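PDB 3H08: Rnh (Ribonuclease H), which probably cleaves the RNA strand of RNA-DNA hybrids endonucleolytically, in a magnesium-dependent reaction that yields 5'-phosphomonoester ends. Local coordinates for residues A[6-11]-A[25-30]; A[14-19]-A[41-46]; A[20-25]-A[33-38]; A[46-51]-A[69-74]; A[65-70]-A[117-122]. The protein carries 3 engineered substitutions. All blocks are in the same frame, centred on the assembly; numbering follows the deposited sequence. Where two conformers were deposited one is given.

Contact 1 of 5, residues A[6-11]-A[25-30]; sequences TIYTDG and LLMYGS
Strands 6-11 and 25-28 run antiparallel, their N-to-C directions 164° apart, and are tied by two hydrogen-bonded pairs, T6 with M27 and Y8 with L25, around the non-hydrogen-bonded pair I7 with L26. Both members of each hydrogen-bonded pair give and accept. Y8 N reaches L25 O at 2.8 Å, nearly straight and in the plane of that carbonyl, whereas M27 N approaches T6 O almost along the C=O axis, also at 2.8 Å. Between them the CA of I7 comes to 3.3 Å from L25 O, a CA-H...O contact that shares this acceptor with Y8 N.

I7 and L26 lie side by side on one face and point the same way. Both turn CG (CG1 in I7) anti to the carbonyl carbon, and I7 CG1 meets L26 CG at 4.0 Å; I7 CD1 then runs along the leucine branch ending in CD2. Y8 and M27 share the other face with T6 and L25. M27 leaves with CG anti to its backbone N and bends at chi3 (-62°), which carries CE obliquely across to Y8 CE2 at 3.8 Å. The Y8 ring also meets the rings of Y68 and Y130, so helix 129-144 closes over this side.

The pairing is the first hairpin of the RNase H fold, whose central strand 4-13 carries D10, a predicted magnesium ligand.

Contact 2 of 5, residues A[14-19]-A[41-46]; sequences SGNPGK and ATTNNR
The flat group here is the carboxamide of N16, which crosses T43 obliquely with OD1 3.8 Å from T43 CG2. Beside it the puckered ring of P17 brings CB to 3.4 Å from T42 O. This is where the start of strand 18-28, in the RNase H sheet, meets the N-terminus of helix 44-57. A cis peptide bond precedes P17, in the turn that leads into that strand. The 41-46 segment turns a corner and enters the helix with T43 as its N-cap: OG1 sits in the crowded position between backbone N and carbonyl carbon (chi1 71°) and accepts from R46 N.

A single antiparallel hydrogen-bonded pair, G18 with T42, joins the turn to the chain ahead of the helix. G18 N gives to T42 O at 2.8 Å, and T42 N returns a bond to G18 O, on a lone pair in the carbonyl plane. A CB on G18 would run into S14 O, so the turn fits glycine closely. Next in the chain, K19 O takes two donors from S14, its N and its OG.

N44, first in the helix, spends OD1 on A13 N, outside these segments. Its other branch meets a water that bridges the two segments: this water donates to G15 O at 2.8 Å and accepts from N44 N at 2.9 Å and, weakly, from N44 ND2.

Contact 3 of 5, residues A[20-25]-A[33-38]; sequences GGWGAL and KEISGY
W22 places CG in the crowded position between its backbone N and carbonyl carbon (chi1 52°), and chi2 near -90° then lays the indole flat against the partner strand. I35 likewise has CG1 in the crowded position (chi1 58°), which brings its CD1 up to the indole from the edge. The result is a tryptophan lying across its own cross-strand neighbour: G37 N sits 3.3 Å above the indole plane, over its centre, and G37 CA makes a CH-pi contact 3.8 Å from the centroid of the five-membered ring. A CB on G37 would clash with W22 CZ2, so glycine suits this site.

Farther along the same face, I35 CD1 touches W22 CZ3 at 3.9 Å and I35 CG1 touches A24 CB at 3.8 Å. At the other end of the indole, NE1 gives to a water that donates in turn to the carbonyl of Y38, so NE1 is linked through water to Y38 O. The opposite face carries L25, whose CD1 packs alongside E34 CG at 3.7 Å; the E34 carboxylate is paired with R32 and R133. S36 CB presses close to W22 O at 3.2 Å.

The backbone is an antiparallel hairpin in which W22 with G37 and A24 with I35 are the hydrogen-bonded pairs. Strand 31-39 is outermost in the sheet, and strand 18-28 separates it from 4-13. The indole packs against M47, M50, A51 and K54 of helix 44-57, while helix 129-144 covers the L25 and E34 side.

Contact 4 of 5, residues A[46-51]-A[69-74]; sequences RMELMA and SDSAYL
S69 ends strand 64-69 and opens an ST turn, its OG accepting from S71 N at 3.0 Å. This is the edge of the RNase H active site, where a strand passes into helix 72-79 beside helix 44-57. The same OG meets a water that donates to E48 O at 2.9 Å, so that water joins helix 44-57 to the end of the strand. D70 does not touch the other segment; it and E48 are both predicted ligands of one magnesium ion. Their OE2 and OD2 oxygens stand 6.1 Å apart, and a bound magnesium ion lies about 3 Å from the nearest atom of the E48 side chain.

S71 carries the main polar link. With OG anti to its backbone N (chi1 176°), it donates to E48 OE1 at 2.6 Å, from 41° out of the carboxylate plane, while accepting from L74 N as the helix N-cap. E48 OE1 also accepts a hydrogen bond from a second water, which accepts from Y73 N. Y73 then crosses L49 at about a right angle, and its OH bonds to W105 NE1. Finally, L74 CD1 meets L49 CD2 at 3.7 Å, the same distance as between L49 CD1 and Y73 CE2.

Contact 5 of 5, residues A[65-70]-A[117-122]; sequences VQLYSD and VTFHKV
L67 and F119 point the same way from adjacent strands and lie side by side, L67 CD2 4.0 Å from F119 CD1. V65 and V117 share this face; V117 CG1 sits over one face of the F119 ring toward its rim and meets L67 CB at 4.0 Å. L67 and V117 turn inward to helix 44-57, and F119 to helix 72-79, so this face of the sheet closes the hydrophobic interior.

Strands 65-69 and 117-121 are parallel, in register from V65 with V117 to S69 with K121, at 24° to each other. The chain between them runs through helices 72-79, 82-88 and 102-114, making a beta-alpha-beta crossover that puts 116-121 at the outer margin of the sheet in this RNase H fold. L67 turns both its N-H and its C=O to strand 117-121: N donates to T118 O, and O accepts from H120 N.

On the opposite face the H120 ring stacks offset on Y68, planes at 20° and centroids 4.5 Å apart, while V122 CG1 touches the phenol at its edge. H120 NE2 gives a short, straight bond to Q66 OE1, 2.5 Å long, the acceptor in the imidazole plane and nearly along the amide C=O axis. That bond, with the stack on Y68, helps fix how the imidazole is turned, and it orients the Q66 amide.

At the strand ends V122 N bonds to S69 O. K121 doubles back, bent at chi2 and chi4, so that NZ forms a salt bridge with D70 OD1 at 3.1 Å and bonds to V122 O at 2.8 Å; OD1 also accepts from G124 N.

Overall arrangement
Contacts 1, 3 and 5 share the five-stranded sheet. Contacts 1 and 3 share L25, centres about 11 Å apart; contact 5 joins contact 1 through backbone bonds between I7 and Q66 and Y68. Contact 4 lies about 5 Å from the chain's centre and shares S69 and D70 with contact 5, and its helix packs on both hairpins: A51 on D10 and G23, M47 on G21. Contact 2, about 23 Å from contact 1 centre to centre, closes the loop that holds contact 3 and leads into that helix. D10 (contact 1), E48 (contact 4) and D70 (contacts 4 and 5) are predicted magnesium ligands; the bound ion lies about 3 Å from the E48 and S69 side chains.

Contact 1 of 5, residues A[6-11]-A[25-30]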
# COMPACT_ATOMS: atom_id res chain seq x y z
N THR A 6 -4.66 -5.95 -10.85
CA THR A 6 -4.60 -6.47 -9.49
C THR A 6 -3.21 -6.10 -8.92
O THR A 6 -2.21 -6.28 -9.59
CB THR A 6 -4.87 -7.97 -9.50
OG1 THR A 6 -6.14 -8.20 -10.10
CG2 THR A 6 -4.83 -8.57 -8.10
N ILE A 7 -3.20 -5.54 -7.71
CA ILE A 7 -1.98 -5.06 -7.08
C ILE A 7 -1.85 -5.71 -5.72
O ILE A 7 -2.79 -5.72 -4.94
CB ILE A 7 -1.96 -3.51 -6.96
CG1 ILE A 7 -2.24 -2.89 -8.31
CG2 ILE A 7 -0.65 -3.06 -6.40
CD1 ILE A 7 -2.16 -1.40 -8.31
N TYR A 8 -0.66 -6.23 -5.47
CA TYR A 8 -0.30 -6.89 -4.21
C TYR A 8 0.76 -6.04 -3.54
O TYR A 8 1.78 -5.75 -4.13
CB TYR A 8 0.22 -8.27 -4.48
CG TYR A 8 -0.75 -9.14 -5.23
CD1 TYR A 8 -1.65 -9.95 -4.55
CD2 TYR A 8 -0.78 -9.17 -6.63
CE1 TYR A 8 -2.53 -10.78 -5.22
CE2 TYR A 8 -1.66 -9.97 -7.29
CZ TYR A 8 -2.55 -10.77 -6.59
OH TYR A 8 -3.41 -11.63 -7.27
N THR A 9 0.49 -5.60 -2.32
CA THR A 9 1.37 -4.65 -1.65
C THR A 9 1.83 -5.19 -0.30
O THR A 9 1.07 -5.88 0.42
CB THR A 9 0.66 -3.27 -1.48
OG1 THR A 9 -0.41 -3.38 -0.53
CG2 THR A 9 0.15 -2.77 -2.78
N ASP A 10 3.04 -4.80 0.11
CA ASP A 10 3.59 -5.18 1.42
C ASP A 10 4.57 -4.15 1.88
O ASP A 10 5.30 -3.58 1.09
CB ASP A 10 4.28 -6.58 1.40
CG ASP A 10 4.55 -7.17 2.82
OD1 ASP A 10 5.43 -6.64 3.56
OD2 ASP A 10 3.97 -8.26 3.17
N GLY A 11 4.63 -3.95 3.19
CA GLY A 11 5.66 -3.13 3.77
C GLY A 11 6.25 -3.82 4.98
O GLY A 11 5.59 -4.64 5.61
N LEU A 25 3.52 -5.59 -6.48
CA LEU A 25 3.47 -6.39 -7.68
C LEU A 25 2.14 -6.06 -8.35
O LEU A 25 1.06 -6.18 -7.72
CB LEU A 25 3.52 -7.88 -7.32
CG LEU A 25 3.42 -8.89 -8.41
CD1 LEU A 25 4.34 -8.56 -9.49
CD2 LEU A 25 3.73 -10.26 -7.81
N LEU A 26 2.23 -5.55 -9.57
CA LEU A 26 1.08 -5.17 -10.38
C LEU A 26 0.88 -6.23 -11.44
O LEU A 26 1.84 -6.62 -12.11
CB LEU A 26 1.31 -3.81 -11.07
CG LEU A 26 1.25 -2.59 -10.15
CD1 LEU A 26 2.54 -2.37 -9.46
CD2 LEU A 26 0.85 -1.37 -10.92
N MET A 27 -0.34 -6.70 -11.59
CA MET A 27 -0.66 -7.80 -12.48
C MET A 27 -1.82 -7.45 -13.41
O MET A 27 -2.86 -6.97 -12.99
CB MET A 27 -1.03 -9.01 -11.63
CG MET A 27 -1.52 -10.15 -12.39
SD MET A 27 -2.00 -11.41 -11.21
CE MET A 27 -0.45 -11.75 -10.42
N TYR A 28 -1.64 -7.73 -14.70
CA TYR A 28 -2.71 -7.63 -15.69
C TYR A 28 -2.56 -8.81 -16.65
O TYR A 28 -1.69 -8.82 -17.51
CB TYR A 28 -2.59 -6.29 -16.39
CG TYR A 28 -3.62 -6.07 -17.46
CD1 TYR A 28 -4.98 -6.02 -17.16
CD2 TYR A 28 -3.24 -5.89 -18.79
CE1 TYR A 28 -5.92 -5.83 -18.16
CE2 TYR A 28 -4.16 -5.68 -19.78
CZ TYR A 28 -5.49 -5.65 -19.47
OH TYR A 28 -6.38 -5.46 -20.49
N GLY A 29 -3.40 -9.83 -16.47
CA GLY A 29 -3.23 -11.11 -17.14
C GLY A 29 -1.86 -11.69 -16.90
O GLY A 29 -1.40 -11.81 -15.75
N SER A 30 -1.17 -12.00 -17.99
CA SER A 30 0.19 -12.54 -17.89
C SER A 30 1.27 -11.46 -17.70
O SER A 30 2.43 -11.78 -17.44
CB SER A 30 0.52 -13.39 -19.10
OG SER A 30 0.47 -12.58 -20.24

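Contact 2 of 5, residues A[14-19]-A[41-46]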
# COMPACT_ATOMS: atom_id res chain seq x y z
N SER A 14 11.91 -2.53 10.59
CA SER A 14 12.57 -3.07 11.72
C SER A 14 12.44 -1.96 12.73
O SER A 14 13.31 -1.08 12.83
CB SER A 14 14.05 -3.41 11.43
OG SER A 14 14.48 -2.88 10.17
N GLY A 15 11.33 -1.96 13.43
CA GLY A 15 11.24 -1.22 14.66
C GLY A 15 10.37 -0.02 14.46
O GLY A 15 9.78 0.16 13.39
N ASN A 16 10.32 0.79 15.51
CA ASN A 16 9.34 1.85 15.61
C ASN A 16 9.94 3.10 16.25
O ASN A 16 9.71 3.38 17.43
CB ASN A 16 8.11 1.34 16.39
CG ASN A 16 6.83 2.03 15.95
OD1 ASN A 16 6.70 3.25 16.06
ND2 ASN A 16 5.88 1.26 15.43
N PRO A 17 10.72 3.88 15.46
CA PRO A 17 11.01 3.65 14.05
C PRO A 17 12.30 2.86 13.76
O PRO A 17 13.15 2.64 14.65
CB PRO A 17 11.15 5.08 13.52
CG PRO A 17 11.81 5.80 14.64
CD PRO A 17 11.34 5.13 15.93
N GLY A 18 12.43 2.48 12.50
CA GLY A 18 13.60 1.79 11.99
C GLY A 18 13.65 1.78 10.49
O GLY A 18 12.80 2.37 9.83
N LYS A 19 14.62 1.06 9.94
CA LYS A 19 14.79 0.94 8.50
C LYS A 19 13.61 0.18 7.94
O LYS A 19 13.18 -0.80 8.53
CB LYS A 19 16.07 0.19 8.16
CG LYS A 19 17.33 0.96 8.41
CD LYS A 19 18.54 0.14 7.97
CE LYS A 19 19.78 1.01 7.88
NZ LYS A 19 20.39 1.28 9.21
N ALA A 41 14.11 5.54 8.10
CA ALA A 41 13.55 5.67 9.46
C ALA A 41 12.06 5.82 9.37
O ALA A 41 11.55 6.87 9.00
CB ALA A 41 14.20 6.84 10.22
N THR A 42 11.36 4.74 9.69
CA THR A 42 9.93 4.62 9.40
C THR A 42 9.30 3.57 10.31
O THR A 42 9.97 2.97 11.19
CB THR A 42 9.70 4.31 7.92
OG1 THR A 42 8.33 4.50 7.57
CG2 THR A 42 10.16 2.90 7.55
N THR A 43 8.01 3.39 10.13
CA THR A 43 7.22 2.43 10.86
C THR A 43 6.57 1.43 9.91
O THR A 43 6.47 1.66 8.69
CB THR A 43 6.11 3.12 11.65
OG1 THR A 43 5.11 3.60 10.74
CG2 THR A 43 6.66 4.31 12.44
N ASN A 44 6.13 0.30 10.46
CA ASN A 44 5.40 -0.68 9.66
C ASN A 44 4.17 -0.08 8.99
O ASN A 44 3.91 -0.31 7.82
CB ASN A 44 4.98 -1.87 10.52
CG ASN A 44 6.15 -2.77 10.86
OD1 ASN A 44 6.63 -3.50 9.99
ND2 ASN A 44 6.60 -2.72 12.09
N ASN A 45 3.38 0.68 9.75
CA ASN A 45 2.19 1.31 9.18
C ASN A 45 2.51 2.22 8.01
O ASN A 45 1.82 2.21 7.01
CB ASN A 45 1.43 2.09 10.24
CG ASN A 45 0.63 1.19 11.17
OD1 ASN A 45 0.44 -0.00 10.90
ND2 ASN A 45 0.10 1.78 12.23
N ARG A 46 3.55 3.03 8.13
CA ARG A 46 3.92 3.90 7.02
C ARG A 46 4.35 3.13 5.80
O ARG A 46 3.99 3.50 4.65
CB ARG A 46 5.01 4.90 7.43
CG ARG A 46 4.47 6.03 8.25
CD ARG A 46 5.49 7.17 8.44
NE ARG A 46 5.78 7.91 7.22
CZ ARG A 46 5.09 8.95 6.77
NH1 ARG A 46 3.99 9.37 7.39
NH2 ARG A 46 5.48 9.57 5.65
O HOH W 1 7.01 -0.10 13.21

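Contact 3 of 5, residues A[20-25]-A[33-38]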
# COMPACT_ATOMS: atom_id res chain seq x y z
N GLY A 20 13.09 0.63 6.81
CA GLY A 20 11.94 -0.00 6.23
C GLY A 20 11.98 -0.11 4.74
O GLY A 20 12.79 0.51 4.06
N GLY A 21 11.08 -0.92 4.22
CA GLY A 21 10.93 -1.07 2.79
C GLY A 21 9.49 -1.35 2.43
O GLY A 21 8.67 -1.76 3.26
N TRP A 22 9.21 -1.19 1.14
CA TRP A 22 7.92 -1.48 0.59
C TRP A 22 8.09 -2.16 -0.76
O TRP A 22 9.11 -1.98 -1.45
CB TRP A 22 7.05 -0.19 0.44
CG TRP A 22 7.74 0.90 -0.30
CD1 TRP A 22 8.52 1.90 0.23
CD2 TRP A 22 7.78 1.09 -1.71
NE1 TRP A 22 9.03 2.68 -0.77
CE2 TRP A 22 8.60 2.20 -1.97
CE3 TRP A 22 7.18 0.43 -2.79
CZ2 TRP A 22 8.84 2.64 -3.25
CZ3 TRP A 22 7.48 0.86 -4.04
CH2 TRP A 22 8.27 1.96 -4.26
N GLY A 23 7.06 -2.89 -1.16
CA GLY A 23 7.07 -3.56 -2.43
C GLY A 23 5.66 -3.68 -2.96
O GLY A 23 4.68 -3.73 -2.21
N ALA A 24 5.54 -3.72 -4.27
CA ALA A 24 4.25 -3.93 -4.91
C ALA A 24 4.47 -4.72 -6.20
O ALA A 24 5.43 -4.49 -6.93
CB ALA A 24 3.54 -2.60 -5.20
N LEU A 25 3.52 -5.59 -6.48
CA LEU A 25 3.47 -6.39 -7.68
C LEU A 25 2.14 -6.06 -8.35
O LEU A 25 1.06 -6.18 -7.72
CB LEU A 25 3.52 -7.88 -7.32
CG LEU A 25 3.42 -8.89 -8.41
CD1 LEU A 25 4.34 -8.56 -9.49
CD2 LEU A 25 3.73 -10.26 -7.81
N LYS A 33 4.48 -6.28 -13.20
CA LYS A 33 5.42 -5.17 -12.93
C LYS A 33 5.71 -5.22 -11.43
O LYS A 33 4.79 -5.36 -10.63
CB LYS A 33 4.80 -3.81 -13.30
CG LYS A 33 5.71 -2.57 -12.99
CD LYS A 33 5.11 -1.21 -13.44
CE LYS A 33 4.64 -1.21 -14.89
NZ LYS A 33 4.11 0.14 -15.36
N GLU A 34 6.99 -5.14 -11.08
CA GLU A 34 7.45 -5.09 -9.71
C GLU A 34 8.07 -3.73 -9.43
O GLU A 34 8.85 -3.20 -10.23
CB GLU A 34 8.48 -6.19 -9.44
CG GLU A 34 7.90 -7.58 -9.60
CD GLU A 34 8.86 -8.73 -9.37
OE1 GLU A 34 10.12 -8.51 -9.31
OE2 GLU A 34 8.35 -9.87 -9.26
N ILE A 35 7.77 -3.21 -8.26
CA ILE A 35 8.42 -2.00 -7.75
C ILE A 35 8.74 -2.19 -6.29
O ILE A 35 8.06 -2.96 -5.60
CB ILE A 35 7.54 -0.76 -7.96
CG1 ILE A 35 6.20 -0.93 -7.28
CG2 ILE A 35 7.33 -0.54 -9.46
CD1 ILE A 35 5.35 0.33 -7.25
N SER A 36 9.70 -1.42 -5.80
CA SER A 36 10.03 -1.45 -4.38
C SER A 36 10.87 -0.25 -4.00
O SER A 36 11.44 0.44 -4.86
CB SER A 36 10.81 -2.70 -4.10
OG SER A 36 12.04 -2.73 -4.82
N GLY A 37 10.98 -0.02 -2.70
CA GLY A 37 11.84 1.04 -2.22
C GLY A 37 12.12 0.93 -0.74
O GLY A 37 11.58 0.08 -0.04
N TYR A 38 12.94 1.87 -0.28
CA TYR A 38 13.54 1.88 1.04
C TYR A 38 13.25 3.21 1.77
O TYR A 38 13.12 4.28 1.14
CB TYR A 38 15.07 1.75 0.86
CG TYR A 38 15.88 1.98 2.11
CD1 TYR A 38 15.92 1.03 3.12
CD2 TYR A 38 16.66 3.12 2.27
CE1 TYR A 38 16.64 1.25 4.27
CE2 TYR A 38 17.39 3.35 3.42
CZ TYR A 38 17.41 2.41 4.42
OH TYR A 38 18.20 2.62 5.56
O HOH W 2 10.89 4.97 -0.41

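Contact 4 of 5, residues A[46-51]-A[69-74]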
# COMPACT_ATOMS: atom_id res chain seq x y z
N ARG A 46 3.55 3.03 8.13
CA ARG A 46 3.92 3.90 7.02
C ARG A 46 4.35 3.13 5.80
O ARG A 46 3.99 3.50 4.65
CB ARG A 46 5.01 4.90 7.43
CG ARG A 46 4.47 6.03 8.25
CD ARG A 46 5.49 7.17 8.44
NE ARG A 46 5.78 7.91 7.22
CZ ARG A 46 5.09 8.95 6.77
NH1 ARG A 46 3.99 9.37 7.39
NH2 ARG A 46 5.48 9.57 5.65
N MET A 47 5.09 2.04 5.99
CA MET A 47 5.53 1.26 4.82
C MET A 47 4.35 0.50 4.16
O MET A 47 4.33 0.35 2.96
CB MET A 47 6.63 0.30 5.18
CG MET A 47 7.94 0.97 5.53
SD MET A 47 8.74 1.84 4.14
CE MET A 47 8.03 3.45 4.31
N GLU A 48 3.39 0.07 4.96
CA GLU A 48 2.16 -0.53 4.47
C GLU A 48 1.39 0.43 3.59
O GLU A 48 0.91 0.06 2.53
CB GLU A 48 1.29 -0.99 5.65
CG GLU A 48 1.92 -2.17 6.40
CD GLU A 48 1.31 -2.46 7.79
OE1 GLU A 48 0.24 -1.92 8.20
OE2 GLU A 48 1.93 -3.27 8.52
N LEU A 49 1.27 1.69 4.03
CA LEU A 49 0.57 2.70 3.21
C LEU A 49 1.39 3.03 1.99
O LEU A 49 0.85 3.16 0.89
CB LEU A 49 0.33 3.95 4.00
CG LEU A 49 -0.60 3.89 5.20
CD1 LEU A 49 -0.89 5.30 5.66
CD2 LEU A 49 -1.86 3.21 4.85
N MET A 50 2.69 3.21 2.18
CA MET A 50 3.57 3.58 1.05
C MET A 50 3.52 2.55 -0.07
O MET A 50 3.53 2.87 -1.25
CB MET A 50 5.00 3.79 1.52
CG MET A 50 5.85 4.42 0.46
SD MET A 50 5.40 6.13 0.17
CE MET A 50 5.97 6.89 1.68
N ALA A 51 3.48 1.27 0.29
CA ALA A 51 3.39 0.23 -0.76
C ALA A 51 2.15 0.43 -1.63
O ALA A 51 2.22 0.29 -2.83
CB ALA A 51 3.42 -1.09 -0.15
N SER A 69 -3.64 -6.48 0.42
CA SER A 69 -2.65 -6.09 1.44
C SER A 69 -2.80 -6.89 2.73
O SER A 69 -3.89 -7.20 3.11
CB SER A 69 -2.85 -4.59 1.75
OG SER A 69 -1.95 -4.11 2.74
N ASP A 70 -1.70 -7.17 3.46
CA ASP A 70 -1.81 -7.75 4.82
C ASP A 70 -2.07 -6.68 5.87
O ASP A 70 -2.24 -7.00 7.05
CB ASP A 70 -0.56 -8.53 5.20
CG ASP A 70 -0.67 -9.21 6.54
OD1 ASP A 70 -1.64 -9.98 6.74
OD2 ASP A 70 0.22 -8.98 7.39
N SER A 71 -2.17 -5.41 5.44
CA SER A 71 -2.29 -4.30 6.38
C SER A 71 -3.71 -4.04 6.81
O SER A 71 -4.52 -3.49 6.05
CB SER A 71 -1.68 -3.03 5.79
OG SER A 71 -1.85 -1.91 6.62
N ALA A 72 -4.03 -4.39 8.06
CA ALA A 72 -5.32 -4.05 8.62
C ALA A 72 -5.49 -2.54 8.72
O ALA A 72 -6.56 -2.02 8.47
CB ALA A 72 -5.48 -4.68 9.95
N TYR A 73 -4.40 -1.85 9.04
CA TYR A 73 -4.37 -0.39 9.12
C TYR A 73 -4.91 0.22 7.86
O TYR A 73 -5.80 1.05 7.89
CB TYR A 73 -2.92 0.05 9.38
CG TYR A 73 -2.70 1.53 9.53
CD1 TYR A 73 -3.33 2.26 10.54
CD2 TYR A 73 -1.83 2.22 8.68
CE1 TYR A 73 -3.11 3.64 10.68
CE2 TYR A 73 -1.58 3.56 8.85
CZ TYR A 73 -2.21 4.27 9.83
OH TYR A 73 -1.96 5.62 9.96
N LEU A 74 -4.37 -0.20 6.73
CA LEU A 74 -4.86 0.27 5.46
C LEU A 74 -6.26 -0.19 5.15
O LEU A 74 -7.16 0.61 4.80
CB LEU A 74 -3.92 -0.20 4.34
CG LEU A 74 -4.33 0.09 2.89
CD1 LEU A 74 -4.41 1.60 2.63
CD2 LEU A 74 -3.41 -0.60 1.95
O HOH W 3 0.22 -2.71 2.13
O HOH W 4 -1.58 -3.07 9.92

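Contact 5 of 5, residues A[65-70]-A[117-122]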
# COMPACT_ATOMS: atom_id res chain seq x y z
N VAL A 65 -9.04 -1.30 -9.83
CA VAL A 65 -7.97 -1.96 -9.12
C VAL A 65 -8.52 -2.86 -8.04
O VAL A 65 -9.39 -2.47 -7.25
CB VAL A 65 -6.98 -0.94 -8.49
CG1 VAL A 65 -5.90 -1.65 -7.69
CG2 VAL A 65 -6.39 -0.03 -9.55
N GLN A 66 -8.00 -4.07 -7.99
CA GLN A 66 -8.21 -4.95 -6.84
C GLN A 66 -6.86 -5.00 -6.11
O GLN A 66 -5.88 -5.45 -6.66
CB GLN A 66 -8.58 -6.36 -7.32
CG GLN A 66 -9.85 -6.41 -8.15
CD GLN A 66 -11.09 -6.33 -7.30
OE1 GLN A 66 -11.11 -6.83 -6.22
NE2 GLN A 66 -12.15 -5.76 -7.83
N LEU A 67 -6.83 -4.49 -4.89
CA LEU A 67 -5.60 -4.33 -4.12
C LEU A 67 -5.62 -5.22 -2.91
O LEU A 67 -6.53 -5.12 -2.08
CB LEU A 67 -5.42 -2.86 -3.72
CG LEU A 67 -4.00 -2.51 -3.24
CD1 LEU A 67 -3.69 -1.09 -3.53
CD2 LEU A 67 -3.88 -2.78 -1.78
N TYR A 68 -4.64 -6.11 -2.86
CA TYR A 68 -4.47 -7.11 -1.78
C TYR A 68 -3.33 -6.69 -0.86
O TYR A 68 -2.17 -6.56 -1.31
CB TYR A 68 -4.16 -8.49 -2.38
CG TYR A 68 -5.36 -9.09 -3.03
CD1 TYR A 68 -6.20 -9.94 -2.35
CD2 TYR A 68 -5.70 -8.74 -4.33
CE1 TYR A 68 -7.32 -10.49 -2.96
CE2 TYR A 68 -6.82 -9.28 -4.97
CZ TYR A 68 -7.65 -10.13 -4.26
OH TYR A 68 -8.75 -10.70 -4.85
N SER A 69 -3.64 -6.48 0.42
CA SER A 69 -2.65 -6.09 1.44
C SER A 69 -2.80 -6.89 2.73
O SER A 69 -3.89 -7.20 3.11
CB SER A 69 -2.85 -4.59 1.75
OG SER A 69 -1.95 -4.11 2.74
N ASP A 70 -1.70 -7.17 3.46
CA ASP A 70 -1.81 -7.75 4.82
C ASP A 70 -2.07 -6.68 5.87
O ASP A 70 -2.24 -7.00 7.05
CB ASP A 70 -0.56 -8.53 5.20
CG ASP A 70 -0.67 -9.21 6.54
OD1 ASP A 70 -1.64 -9.98 6.74
OD2 ASP A 70 0.22 -8.98 7.39
N VAL A 117 -10.73 1.65 -6.61
CA VAL A 117 -9.97 0.63 -5.89
C VAL A 117 -10.82 -0.12 -4.87
O VAL A 117 -11.53 0.47 -4.08
CB VAL A 117 -8.75 1.26 -5.16
CG1 VAL A 117 -7.82 0.17 -4.60
CG2 VAL A 117 -7.98 2.18 -6.07
N THR A 118 -10.74 -1.44 -4.93
CA THR A 118 -11.29 -2.28 -3.89
C THR A 118 -10.09 -2.84 -3.15
O THR A 118 -9.11 -3.21 -3.75
CB THR A 118 -12.15 -3.41 -4.48
OG1 THR A 118 -11.38 -4.14 -5.42
CG2 THR A 118 -13.35 -2.83 -5.17
N PHE A 119 -10.20 -2.85 -1.84
CA PHE A 119 -9.14 -3.29 -0.95
C PHE A 119 -9.54 -4.63 -0.31
O PHE A 119 -10.67 -4.78 0.20
CB PHE A 119 -8.91 -2.23 0.16
CG PHE A 119 -8.32 -0.93 -0.35
CD1 PHE A 119 -6.93 -0.71 -0.28
CD2 PHE A 119 -9.12 0.03 -0.97
CE1 PHE A 119 -6.39 0.45 -0.80
CE2 PHE A 119 -8.57 1.20 -1.47
CZ PHE A 119 -7.21 1.41 -1.38
N HIS A 120 -8.58 -5.54 -0.25
CA HIS A 120 -8.77 -6.85 0.31
C HIS A 120 -7.67 -7.12 1.30
O HIS A 120 -6.51 -6.92 1.00
CB HIS A 120 -8.67 -7.93 -0.78
CG HIS A 120 -9.65 -7.73 -1.91
ND1 HIS A 120 -10.98 -8.10 -1.82
CD2 HIS A 120 -9.48 -7.23 -3.15
CE1 HIS A 120 -11.58 -7.82 -2.96
NE2 HIS A 120 -10.68 -7.32 -3.79
N LYS A 121 -8.06 -7.59 2.47
CA LYS A 121 -7.12 -8.03 3.51
C LYS A 121 -6.68 -9.47 3.26
O LYS A 121 -7.53 -10.38 3.09
CB LYS A 121 -7.81 -7.95 4.85
CG LYS A 121 -7.02 -8.46 6.01
CD LYS A 121 -5.83 -7.60 6.31
CE LYS A 121 -5.26 -7.88 7.69
NZ LYS A 121 -4.50 -9.15 7.74
N VAL A 122 -5.37 -9.70 3.30
CA VAL A 122 -4.86 -11.05 3.24
C VAL A 122 -4.34 -11.46 4.59
O VAL A 122 -4.03 -10.59 5.41
CB VAL A 122 -3.81 -11.24 2.16
CG1 VAL A 122 -4.39 -10.86 0.80
CG2 VAL A 122 -2.54 -10.49 2.44